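Local coordinates for protein ATP-dependent RNA helicase HrpB (Escherichia coli, PDB 6EUD) that hydrolyses ATP to ADP and phosphate as a DExH-box RNA helicase that binds single-stranded RNA, at residues A[182-193]-A[328-339]; A[275-283]-A[319-327]. One frame throughout, in Å; residues are numbered along the deposited sequence.

Contact 1 of 2, residues A[182-193]-A[328-339]; sequences RSFPVERRYLPL and GRLEPGISLHLI. With EDO (1,2-ethanediol), chain B.
R189 rises from the face it shares with I334 and L336 and lays its guanidinium over I334. Its CB touches L336 CD1 at 3.9 Å. CG stands beside the backbone N (chi1 -55°), and the chain is extended from there to NE, which carries the flat group over to I334. CD passes I334 CG2. I334 CG2 lies over the centre of one guanidinium face, 3.7 Å from R189 CZ. At the edge, NE and NH2 grip the E187 carboxylate side-on, one to each oxygen; R189 NH2 to E187 OE1 is 3.1 Å. NH1 gives a bond to O1 of a 1,2-ethanediol, probably from the crystallisation liquor, and a salt bridge to E214. With an alanine here, I334 is likely to lose its cover and the carboxylates of E187 and E214 this cationic mate.

Strands 186-190 and 333-337 pair in parallel, with backbone bonds such as S335 N to E187 O at 2.8 Å. They belong to the sheet of the RecA-like C-terminal helicase domain. Strand 333-337 lies between 186-190 and 287-302.

The other face carries V186, R188 and Y190 beside S335 and H337. R188 NE donates to H337 NE2 at 3.1 Å, tilted from the ring plane, with the guanidinium and ring planes 57° apart. The ND1 of H337 is bonded to D292, which is consistent with a proton on ND1 and a lone pair on NE2. The rings of Y190 and H337 are nearly parallel but slid apart, with centroids 5.1 Å from each other. Before the strands, F184 N donates to G328 O at 2.7 Å. The CA of E331 makes a CH-pi contact over the F184 ring face, and P332 CD meets F184 CD1 at 3.5 Å.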
loop_
_atom_site.group_PDB
_atom_site.type_symbol
_atom_site.label_atom_id
_atom_site.label_comp_id
_atom_site.label_asym_id
_atom_site.label_seq_id
_atom_site.Cartn_x
_atom_site.Cartn_y
_atom_site.Cartn_z
ATOM N N ARG A 182 -9.881 33.868 -16.324
ATOM C CA ARG A 182 -11.137 34.241 -15.693
ATOM C C ARG A 182 -11.846 32.989 -15.207
ATOM O O ARG A 182 -12.132 32.080 -15.984
ATOM C CB ARG A 182 -12.023 35.032 -16.656
ATOM C CG ARG A 182 -11.430 36.384 -17.047
ATOM C CD ARG A 182 -12.418 37.220 -17.817
ATOM N NE ARG A 182 -12.585 38.548 -17.220
ATOM C CZ ARG A 182 -11.977 39.651 -17.645
ATOM N NH1 ARG A 182 -11.171 39.596 -18.691
ATOM N NH2 ARG A 182 -12.193 40.815 -17.047
ATOM N N SER A 183 -12.089 32.938 -13.905
ATOM C CA SER A 183 -12.846 31.856 -13.309
ATOM C C SER A 183 -14.088 32.433 -12.641
ATOM O O SER A 183 -14.008 33.199 -11.688
ATOM C CB SER A 183 -11.974 31.084 -12.328
ATOM O OG SER A 183 -11.130 31.976 -11.629
ATOM N N PHE A 184 -15.243 32.073 -13.175
ATOM C CA PHE A 184 -16.489 32.668 -12.755
ATOM C C PHE A 184 -17.043 31.948 -11.548
ATOM O O PHE A 184 -16.766 30.774 -11.347
ATOM C CB PHE A 184 -17.504 32.652 -13.902
ATOM C CG PHE A 184 -17.166 33.597 -15.010
ATOM C CD1 PHE A 184 -17.710 34.861 -15.033
ATOM C CD2 PHE A 184 -16.278 33.234 -16.016
ATOM C CE1 PHE A 184 -17.389 35.752 -16.044
ATOM C CE2 PHE A 184 -15.957 34.118 -17.025
ATOM C CZ PHE A 184 -16.517 35.384 -17.038
ATOM N N PRO A 185 -17.806 32.664 -10.714
ATOM C CA PRO A 185 -18.479 31.971 -9.619
ATOM C C PRO A 185 -19.404 30.867 -10.108
ATOM O O PRO A 185 -20.094 30.984 -11.124
ATOM C CB PRO A 185 -19.258 33.086 -8.917
ATOM C CG PRO A 185 -19.212 34.264 -9.872
ATOM C CD PRO A 185 -17.948 34.127 -10.612
ATOM N N VAL A 186 -19.389 29.774 -9.362
ATOM C CA VAL A 186 -20.254 28.654 -9.638
ATOM C C VAL A 186 -21.079 28.314 -8.403
ATOM O O VAL A 186 -20.545 28.040 -7.340
ATOM C CB VAL A 186 -19.435 27.423 -10.083
ATOM C CG1 VAL A 186 -20.347 26.239 -10.303
ATOM C CG2 VAL A 186 -18.611 27.745 -11.352
ATOM N N GLU A 187 -22.395 28.323 -8.549
ATOM C CA GLU A 187 -23.247 27.944 -7.441
ATOM C C GLU A 187 -23.166 26.434 -7.265
ATOM O O GLU A 187 -23.219 25.700 -8.257
ATOM C CB GLU A 187 -24.667 28.406 -7.697
ATOM C CG GLU A 187 -25.643 28.087 -6.604
ATOM C CD GLU A 187 -27.060 28.046 -7.126
ATOM O OE1 GLU A 187 -27.344 28.753 -8.109
ATOM O OE2 GLU A 187 -27.896 27.309 -6.570
ATOM N N ARG A 188 -23.025 25.983 -6.016
ATOM C CA ARG A 188 -22.845 24.569 -5.694
ATOM C C ARG A 188 -24.097 23.992 -5.062
ATOM O O ARG A 188 -24.539 24.477 -4.030
ATOM C CB ARG A 188 -21.676 24.359 -4.717
ATOM C CG ARG A 188 -20.394 25.152 -5.010
ATOM C CD ARG A 188 -19.524 24.434 -5.989
ATOM N NE ARG A 188 -19.095 23.146 -5.459
ATOM C CZ ARG A 188 -17.943 22.943 -4.827
ATOM N NH1 ARG A 188 -17.077 23.942 -4.656
ATOM N NH2 ARG A 188 -17.656 21.730 -4.378
ATOM N N ARG A 189 -24.647 22.940 -5.665
ATOM C CA ARG A 189 -25.863 22.288 -5.164
ATOM C C ARG A 189 -25.604 20.808 -4.883
ATOM O O ARG A 189 -24.661 20.221 -5.399
ATOM C CB ARG A 189 -27.008 22.440 -6.167
ATOM C CG ARG A 189 -27.303 23.898 -6.551
ATOM C CD ARG A 189 -28.372 23.982 -7.632
ATOM N NE ARG A 189 -28.628 25.367 -8.035
ATOM C CZ ARG A 189 -29.437 25.720 -9.028
ATOM N NH1 ARG A 189 -30.059 24.794 -9.740
ATOM N NH2 ARG A 189 -29.607 26.999 -9.325
ATOM N N TYR A 190 -26.438 20.211 -4.045
ATOM C CA TYR A 190 -26.230 18.838 -3.618
ATOM C C TYR A 190 -27.526 18.083 -3.679
ATOM O O TYR A 190 -28.589 18.651 -3.450
ATOM C CB TYR A 190 -25.627 18.812 -2.217
ATOM C CG TYR A 190 -24.235 19.413 -2.225
ATOM C CD1 TYR A 190 -23.115 18.616 -2.452
ATOM C CD2 TYR A 190 -24.037 20.793 -2.073
ATOM C CE1 TYR A 190 -21.810 19.166 -2.477
ATOM C CE2 TYR A 190 -22.725 21.358 -2.101
ATOM C CZ TYR A 190 -21.626 20.535 -2.312
ATOM O OH TYR A 190 -20.342 21.061 -2.362
ATOM N N LEU A 191 -27.430 16.807 -4.034
ATOM C CA LEU A 191 -28.571 15.947 -4.280
ATOM C C LEU A 191 -28.135 14.505 -4.134
ATOM O O LEU A 191 -27.530 13.950 -5.048
ATOM C CB LEU A 191 -29.149 16.170 -5.685
ATOM C CG LEU A 191 -30.339 15.240 -6.006
ATOM C CD1 LEU A 191 -31.615 15.648 -5.224
ATOM C CD2 LEU A 191 -30.636 15.172 -7.503
ATOM N N PRO A 192 -28.446 13.882 -2.991
ATOM C CA PRO A 192 -28.085 12.468 -2.842
ATOM C C PRO A 192 -28.914 11.622 -3.786
ATOM O O PRO A 192 -30.038 12.015 -4.063
ATOM C CB PRO A 192 -28.420 12.157 -1.376
ATOM C CG PRO A 192 -29.478 13.151 -1.017
ATOM C CD PRO A 192 -29.209 14.393 -1.838
ATOM N N LEU A 193 -28.373 10.506 -4.281
ATOM C CA LEU A 193 -29.142 9.593 -5.127
ATOM C C LEU A 193 -29.902 8.614 -4.241
ATOM O O LEU A 193 -29.366 8.121 -3.253
ATOM C CB LEU A 193 -28.229 8.858 -6.109
ATOM C CG LEU A 193 -27.417 9.839 -6.963
ATOM C CD1 LEU A 193 -26.423 9.147 -7.857
ATOM C CD2 LEU A 193 -28.361 10.709 -7.797
ATOM N N GLY A 328 -17.387 27.164 -14.754
ATOM C CA GLY A 328 -17.142 28.574 -14.513
ATOM C C GLY A 328 -16.066 29.177 -15.388
ATOM O O GLY A 328 -15.480 30.187 -15.026
ATOM N N ARG A 329 -15.806 28.575 -16.547
ATOM C CA ARG A 329 -14.782 29.087 -17.458
ATOM C C ARG A 329 -15.382 30.086 -18.442
ATOM O O ARG A 329 -14.678 30.959 -18.974
ATOM C CB ARG A 329 -14.123 27.942 -18.237
ATOM C CG ARG A 329 -13.631 26.781 -17.417
ATOM C CD ARG A 329 -12.445 27.139 -16.549
ATOM N NE ARG A 329 -11.380 27.866 -17.258
ATOM C CZ ARG A 329 -10.485 27.301 -18.075
ATOM N NH1 ARG A 329 -9.552 28.042 -18.667
ATOM N NH2 ARG A 329 -10.529 25.995 -18.314
ATOM N N LEU A 330 -16.684 29.948 -18.696
ATOM C CA LEU A 330 -17.362 30.768 -19.700
ATOM C C LEU A 330 -18.114 31.981 -19.127
ATOM O O LEU A 330 -18.008 33.113 -19.627
ATOM C CB LEU A 330 -18.334 29.890 -20.487
ATOM C CG LEU A 330 -19.072 30.643 -21.583
ATOM C CD1 LEU A 330 -18.063 31.109 -22.642
ATOM C CD2 LEU A 330 -20.129 29.734 -22.185
ATOM N N GLU A 331 -18.858 31.717 -18.062
ATOM C CA GLU A 331 -19.797 32.654 -17.471
ATOM C C GLU A 331 -20.118 32.068 -16.099
ATOM O O GLU A 331 -19.697 30.944 -15.816
ATOM C CB GLU A 331 -21.052 32.790 -18.338
ATOM C CG GLU A 331 -21.790 31.471 -18.607
ATOM C CD GLU A 331 -23.003 31.622 -19.534
ATOM O OE1 GLU A 331 -23.762 32.601 -19.395
ATOM O OE2 GLU A 331 -23.197 30.754 -20.414
ATOM N N PRO A 332 -20.833 32.819 -15.240
ATOM C CA PRO A 332 -21.309 32.235 -13.978
ATOM C C PRO A 332 -22.105 30.964 -14.225
ATOM O O PRO A 332 -22.997 30.941 -15.094
ATOM C CB PRO A 332 -22.209 33.322 -13.398
ATOM C CG PRO A 332 -21.637 34.585 -13.954
ATOM C CD PRO A 332 -21.176 34.250 -15.338
ATOM N N GLY A 333 -21.789 29.928 -13.454
ATOM C CA GLY A 333 -22.311 28.607 -13.717
ATOM C C GLY A 333 -22.901 27.960 -12.499
ATOM O O GLY A 333 -23.065 28.585 -11.465
ATOM N N ILE A 334 -23.242 26.687 -12.646
ATOM C CA ILE A 334 -23.921 25.915 -11.619
ATOM C C ILE A 334 -23.343 24.502 -11.615
ATOM O O ILE A 334 -23.161 23.900 -12.676
ATOM C CB ILE A 334 -25.445 25.840 -11.866
ATOM C CG1 ILE A 334 -26.039 27.235 -12.083
ATOM C CG2 ILE A 334 -26.165 25.108 -10.732
ATOM C CD1 ILE A 334 -27.497 27.197 -12.490
ATOM N N SER A 335 -23.056 23.985 -10.427
ATOM C CA SER A 335 -22.535 22.634 -10.268
ATOM C C SER A 335 -23.437 21.844 -9.319
ATOM O O SER A 335 -23.726 22.293 -8.206
ATOM C CB SER A 335 -21.105 22.672 -9.732
ATOM O OG SER A 335 -20.540 21.380 -9.611
ATOM N N LEU A 336 -23.899 20.682 -9.772
ATOM C CA LEU A 336 -24.716 19.796 -8.953
ATOM C C LEU A 336 -23.941 18.514 -8.567
ATOM O O LEU A 336 -23.554 17.711 -9.438
ATOM C CB LEU A 336 -26.017 19.438 -9.696
ATOM C CG LEU A 336 -26.925 18.399 -9.020
ATOM C CD1 LEU A 336 -27.429 18.887 -7.643
ATOM C CD2 LEU A 336 -28.106 18.015 -9.909
ATOM N N HIS A 337 -23.701 18.327 -7.273
ATOM C CA HIS A 337 -22.990 17.147 -6.809
ATOM C C HIS A 337 -23.971 16.088 -6.313
ATOM O O HIS A 337 -24.790 16.356 -5.447
ATOM C CB HIS A 337 -21.980 17.543 -5.724
ATOM C CG HIS A 337 -21.011 18.612 -6.173
ATOM N ND1 HIS A 337 -19.833 18.330 -6.842
ATOM C CD2 HIS A 337 -21.066 19.964 -6.078
ATOM C CE1 HIS A 337 -19.198 19.453 -7.121
ATOM N NE2 HIS A 337 -19.925 20.462 -6.666
ATOM N N LEU A 338 -23.882 14.881 -6.863
ATOM C CA LEU A 338 -24.836 13.815 -6.549
ATOM C C LEU A 338 -24.559 13.060 -5.234
ATOM O O LEU A 338 -24.596 11.815 -5.179
ATOM C CB LEU A 338 -24.877 12.826 -7.703
ATOM C CG LEU A 338 -25.298 13.506 -9.001
ATOM C CD1 LEU A 338 -25.491 12.453 -10.102
ATOM C CD2 LEU A 338 -26.547 14.346 -8.784
ATOM N N ILE A 339 -24.280 13.831 -4.186
ATOM C CA ILE A 339 -24.225 13.340 -2.823
ATOM C C ILE A 339 -24.843 14.388 -1.913
ATOM O O ILE A 339 -24.986 15.544 -2.301
ATOM C CB ILE A 339 -22.790 13.045 -2.361
ATOM C CG1 ILE A 339 -21.941 14.327 -2.416
ATOM C CG2 ILE A 339 -22.169 11.934 -3.204
ATOM C CD1 ILE A 339 -20.516 14.101 -2.009
HETATM C C1 EDO B . -31.679 21.320 -10.040
HETATM O O1 EDO B . -30.926 22.044 -9.101
HETATM C C2 EDO B . -31.711 19.843 -9.629
HETATM O O2 EDO B . -32.223 19.694 -8.299
HETATM O O HOH W 1 -11.762 31.305 -18.285
HETATM O O HOH W 2 -25.744 9.946 -3.402
#

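Contact 2 of 2, residues A[275-283]-A[319-327]; sequences TNIAETSLT and SMTQRAGRA
E279 and R323 are brought together by two long side chains. CG of E279 lies opposite the backbone N (chi1 -170°), and the chain stays extended to the carboxylate. R323 is extended from CG to NE. Q322 instead bends at its second torsion (chi2 72°), which turns its amide back to the E279 backbone.

R323 NE donates to E279 OE1 at 3.1 Å, a hydrogen bond that is part of a salt bridge. The oxygen lies near the guanidinium plane, but the nitrogen approaches from above the carboxylate plane. NH1 of R323 has a second acid, D292, so this guanidinium is shared between two carboxylates, which probably fixes its rotation. Its NH2 lies 3.4 Å from N276 CB.

Q322 NE2 donates to E279 O at 3.2 Å, with the acceptor in the plane of the amide and an N-H...O angle of 157°. The aliphatic parts pack as well. Q322 CG is 3.6 Å from E279 CG, and T280 CG2 comes 3.5 Å from Q322 CG, the two side chains crossing at about a right angle. R326 reaches along the loop, its guanidinium edge toward A278 O. The Q322 amide nitrogen lies over one guanidinium face. R326 NH2 is 3.6 Å from T280 O.

Segment 275-283 holds helicase motif V and segment 319-327 the start of motif VI (QRAGRAGR, to R329), which in superfamily 2 helicases line the nucleotide cleft. Consistent with this, T280 OG1 is hydrogen-bonded to H129 of the DEFH box, and S281 O to T32 of the predicted ATP site.

The loop follows strand 269-274, and helix 317-325 packs beside it. R323 and R326 touch F221 of strand 217-221, while A324 and M320 on the helix meet H337 of strand 333-337.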
loop_
_atom_site.group_PDB
_atom_site.type_symbol
_atom_site.label_atom_id
_atom_site.label_comp_id
_atom_site.label_asym_id
_atom_site.label_seq_id
_atom_site.Cartn_x
_atom_site.Cartn_y
_atom_site.Cartn_z
ATOM N N THR A 275 -15.164 11.074 -18.090
ATOM C CA THR A 275 -14.434 10.657 -16.896
ATOM C C THR A 275 -13.635 11.843 -16.376
ATOM O O THR A 275 -13.633 12.901 -17.013
ATOM C CB THR A 275 -13.479 9.513 -17.198
ATOM O OG1 THR A 275 -12.522 9.971 -18.159
ATOM C CG2 THR A 275 -14.234 8.329 -17.771
ATOM N N ASN A 276 -12.907 11.674 -15.268
ATOM C CA ASN A 276 -12.196 12.822 -14.686
ATOM C C ASN A 276 -11.016 13.350 -15.515
ATOM O O ASN A 276 -10.301 14.249 -15.082
ATOM C CB ASN A 276 -11.729 12.512 -13.257
ATOM C CG ASN A 276 -10.848 11.296 -13.170
ATOM O OD1 ASN A 276 -10.463 10.699 -14.182
ATOM N ND2 ASN A 276 -10.528 10.909 -11.940
ATOM N N ILE A 277 -10.835 12.837 -16.723
ATOM C CA ILE A 277 -9.891 13.464 -17.637
ATOM C C ILE A 277 -10.369 14.877 -17.998
ATOM O O ILE A 277 -9.583 15.711 -18.448
ATOM C CB ILE A 277 -9.706 12.648 -18.917
ATOM C CG1 ILE A 277 -10.916 12.815 -19.835
ATOM C CG2 ILE A 277 -9.497 11.185 -18.567
ATOM C CD1 ILE A 277 -10.662 12.367 -21.245
ATOM N N ALA A 278 -11.658 15.147 -17.796
ATOM C CA ALA A 278 -12.196 16.471 -18.077
ATOM C C ALA A 278 -12.009 17.408 -16.879
ATOM O O ALA A 278 -12.284 18.605 -16.958
ATOM C CB ALA A 278 -13.663 16.376 -18.462
ATOM N N GLU A 279 -11.517 16.855 -15.776
ATOM C CA GLU A 279 -11.397 17.602 -14.534
ATOM C C GLU A 279 -10.302 18.669 -14.593
ATOM O O GLU A 279 -10.481 19.772 -14.075
ATOM C CB GLU A 279 -11.138 16.641 -13.367
ATOM C CG GLU A 279 -11.239 17.279 -11.984
ATOM C CD GLU A 279 -10.886 16.314 -10.857
ATOM O OE1 GLU A 279 -11.572 15.270 -10.715
ATOM O OE2 GLU A 279 -9.918 16.610 -10.115
ATOM N N THR A 280 -9.169 18.343 -15.211
ATOM C CA THR A 280 -8.030 19.264 -15.259
ATOM C C THR A 280 -7.290 19.211 -16.590
ATOM O O THR A 280 -6.813 20.232 -17.065
ATOM C CB THR A 280 -6.986 18.982 -14.132
ATOM O OG1 THR A 280 -6.408 17.682 -14.322
ATOM C CG2 THR A 280 -7.606 19.069 -12.743
ATOM N N SER A 281 -7.198 18.020 -17.183
ATOM C CA SER A 281 -6.351 17.794 -18.361
ATOM C C SER A 281 -6.981 18.204 -19.684
ATOM O O SER A 281 -6.287 18.494 -20.660
ATOM C CB SER A 281 -5.965 16.320 -18.457
ATOM O OG SER A 281 -7.045 15.542 -18.933
ATOM N N LEU A 282 -8.304 18.201 -19.718
ATOM C CA LEU A 282 -9.027 18.464 -20.948
ATOM C C LEU A 282 -9.965 19.644 -20.748
ATOM O O LEU A 282 -10.611 19.772 -19.703
ATOM C CB LEU A 282 -9.793 17.214 -21.375
ATOM C CG LEU A 282 -10.023 16.965 -22.858
ATOM C CD1 LEU A 282 -8.769 17.278 -23.647
ATOM C CD2 LEU A 282 -10.404 15.510 -23.036
ATOM N N THR A 283 -10.016 20.516 -21.742
ATOM C CA THR A 283 -10.891 21.669 -21.683
ATOM C C THR A 283 -12.095 21.493 -22.597
ATOM O O THR A 283 -11.970 21.487 -23.821
ATOM C CB THR A 283 -10.126 22.951 -22.037
ATOM O OG1 THR A 283 -9.276 23.299 -20.938
ATOM C CG2 THR A 283 -11.076 24.104 -22.326
ATOM N N SER A 319 -11.118 17.851 -5.597
ATOM C CA SER A 319 -11.525 17.550 -6.968
ATOM C C SER A 319 -13.006 17.831 -7.213
ATOM O O SER A 319 -13.392 18.160 -8.332
ATOM C CB SER A 319 -11.181 16.112 -7.349
ATOM O OG SER A 319 -11.196 15.270 -6.236
ATOM N N MET A 320 -13.839 17.738 -6.187
ATOM C CA MET A 320 -15.219 18.175 -6.367
ATOM C C MET A 320 -15.244 19.668 -6.712
ATOM O O MET A 320 -16.017 20.126 -7.572
ATOM C CB MET A 320 -16.042 17.890 -5.121
ATOM C CG MET A 320 -16.588 16.441 -5.060
ATOM S SD MET A 320 -17.820 16.201 -3.764
ATOM C CE MET A 320 -16.796 16.444 -2.313
ATOM N N THR A 321 -14.360 20.416 -6.069
ATOM C CA THR A 321 -14.236 21.847 -6.323
ATOM C C THR A 321 -13.623 22.102 -7.702
ATOM O O THR A 321 -14.067 22.984 -8.435
ATOM C CB THR A 321 -13.405 22.530 -5.223
ATOM O OG1 THR A 321 -14.150 22.485 -3.999
ATOM C CG2 THR A 321 -13.132 23.964 -5.564
ATOM N N GLN A 322 -12.622 21.312 -8.071
ATOM C CA GLN A 322 -12.045 21.441 -9.404
ATOM C C GLN A 322 -13.114 21.123 -10.471
ATOM O O GLN A 322 -13.213 21.819 -11.481
ATOM C CB GLN A 322 -10.827 20.545 -9.550
ATOM C CG GLN A 322 -10.159 20.586 -10.900
ATOM C CD GLN A 322 -9.402 21.878 -11.170
ATOM O OE1 GLN A 322 -8.973 22.568 -10.239
ATOM N NE2 GLN A 322 -9.222 22.206 -12.452
ATOM N N ARG A 323 -13.943 20.112 -10.213
ATOM C CA ARG A 323 -15.020 19.739 -11.125
ATOM C C ARG A 323 -16.071 20.832 -11.243
ATOM O O ARG A 323 -16.565 21.103 -12.328
ATOM C CB ARG A 323 -15.695 18.452 -10.668
ATOM C CG ARG A 323 -14.879 17.240 -10.923
ATOM C CD ARG A 323 -15.504 15.977 -10.341
ATOM N NE ARG A 323 -14.594 14.861 -10.578
ATOM C CZ ARG A 323 -14.924 13.580 -10.492
ATOM N NH1 ARG A 323 -16.158 13.225 -10.171
ATOM N NH2 ARG A 323 -14.012 12.652 -10.741
ATOM N N ALA A 324 -16.427 21.444 -10.120
ATOM C CA ALA A 324 -17.377 22.545 -10.113
ATOM C C ALA A 324 -16.857 23.723 -10.948
ATOM O O ALA A 324 -17.613 24.362 -11.676
ATOM C CB ALA A 324 -17.656 22.984 -8.685
ATOM N N GLY A 325 -15.556 23.987 -10.866
ATOM C CA GLY A 325 -14.960 25.111 -11.568
ATOM C C GLY A 325 -14.967 24.940 -13.070
ATOM O O GLY A 325 -14.746 25.904 -13.806
ATOM N N ARG A 326 -15.210 23.717 -13.534
ATOM C CA ARG A 326 -15.381 23.474 -14.965
ATOM C C ARG A 326 -16.707 24.073 -15.487
ATOM O O ARG A 326 -16.906 24.200 -16.703
ATOM C CB ARG A 326 -15.288 21.965 -15.284
ATOM C CG ARG A 326 -13.862 21.400 -15.166
ATOM C CD ARG A 326 -12.857 22.513 -15.301
ATOM N NE ARG A 326 -11.606 22.133 -15.936
ATOM C CZ ARG A 326 -10.580 22.969 -16.051
ATOM N NH1 ARG A 326 -10.693 24.198 -15.563
ATOM N NH2 ARG A 326 -9.453 22.585 -16.643
ATOM N N ALA A 327 -17.593 24.474 -14.570
ATOM C CA ALA A 327 -18.815 25.179 -14.953
ATOM C C ALA A 327 -18.618 26.701 -14.966
ATOM O O ALA A 327 -19.567 27.441 -15.186
ATOM C CB ALA A 327 -19.991 24.794 -14.006
#

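The chain enters the second RecA-like domain through strand 186-190, the first half of contact 1. It then builds helices and strands up to strand 269-274. The loop 275-283 opens contact 2. Strands 287-302 and 307-314 follow, and helix 317-325 returns to the loop, closing contact 2 over 35 intervening residues. After a short loop the chain enters strand 333-337, and segment 328-339 closes contact 1 across 134 residues. The shorter closure thus lies wholly within the longer one. The two meet where the helix packs on the sheet: R188 NE is 3.5 Å from A324 CB. Through this helix, the pair of strands in contact 1 is linked to loop 275-283.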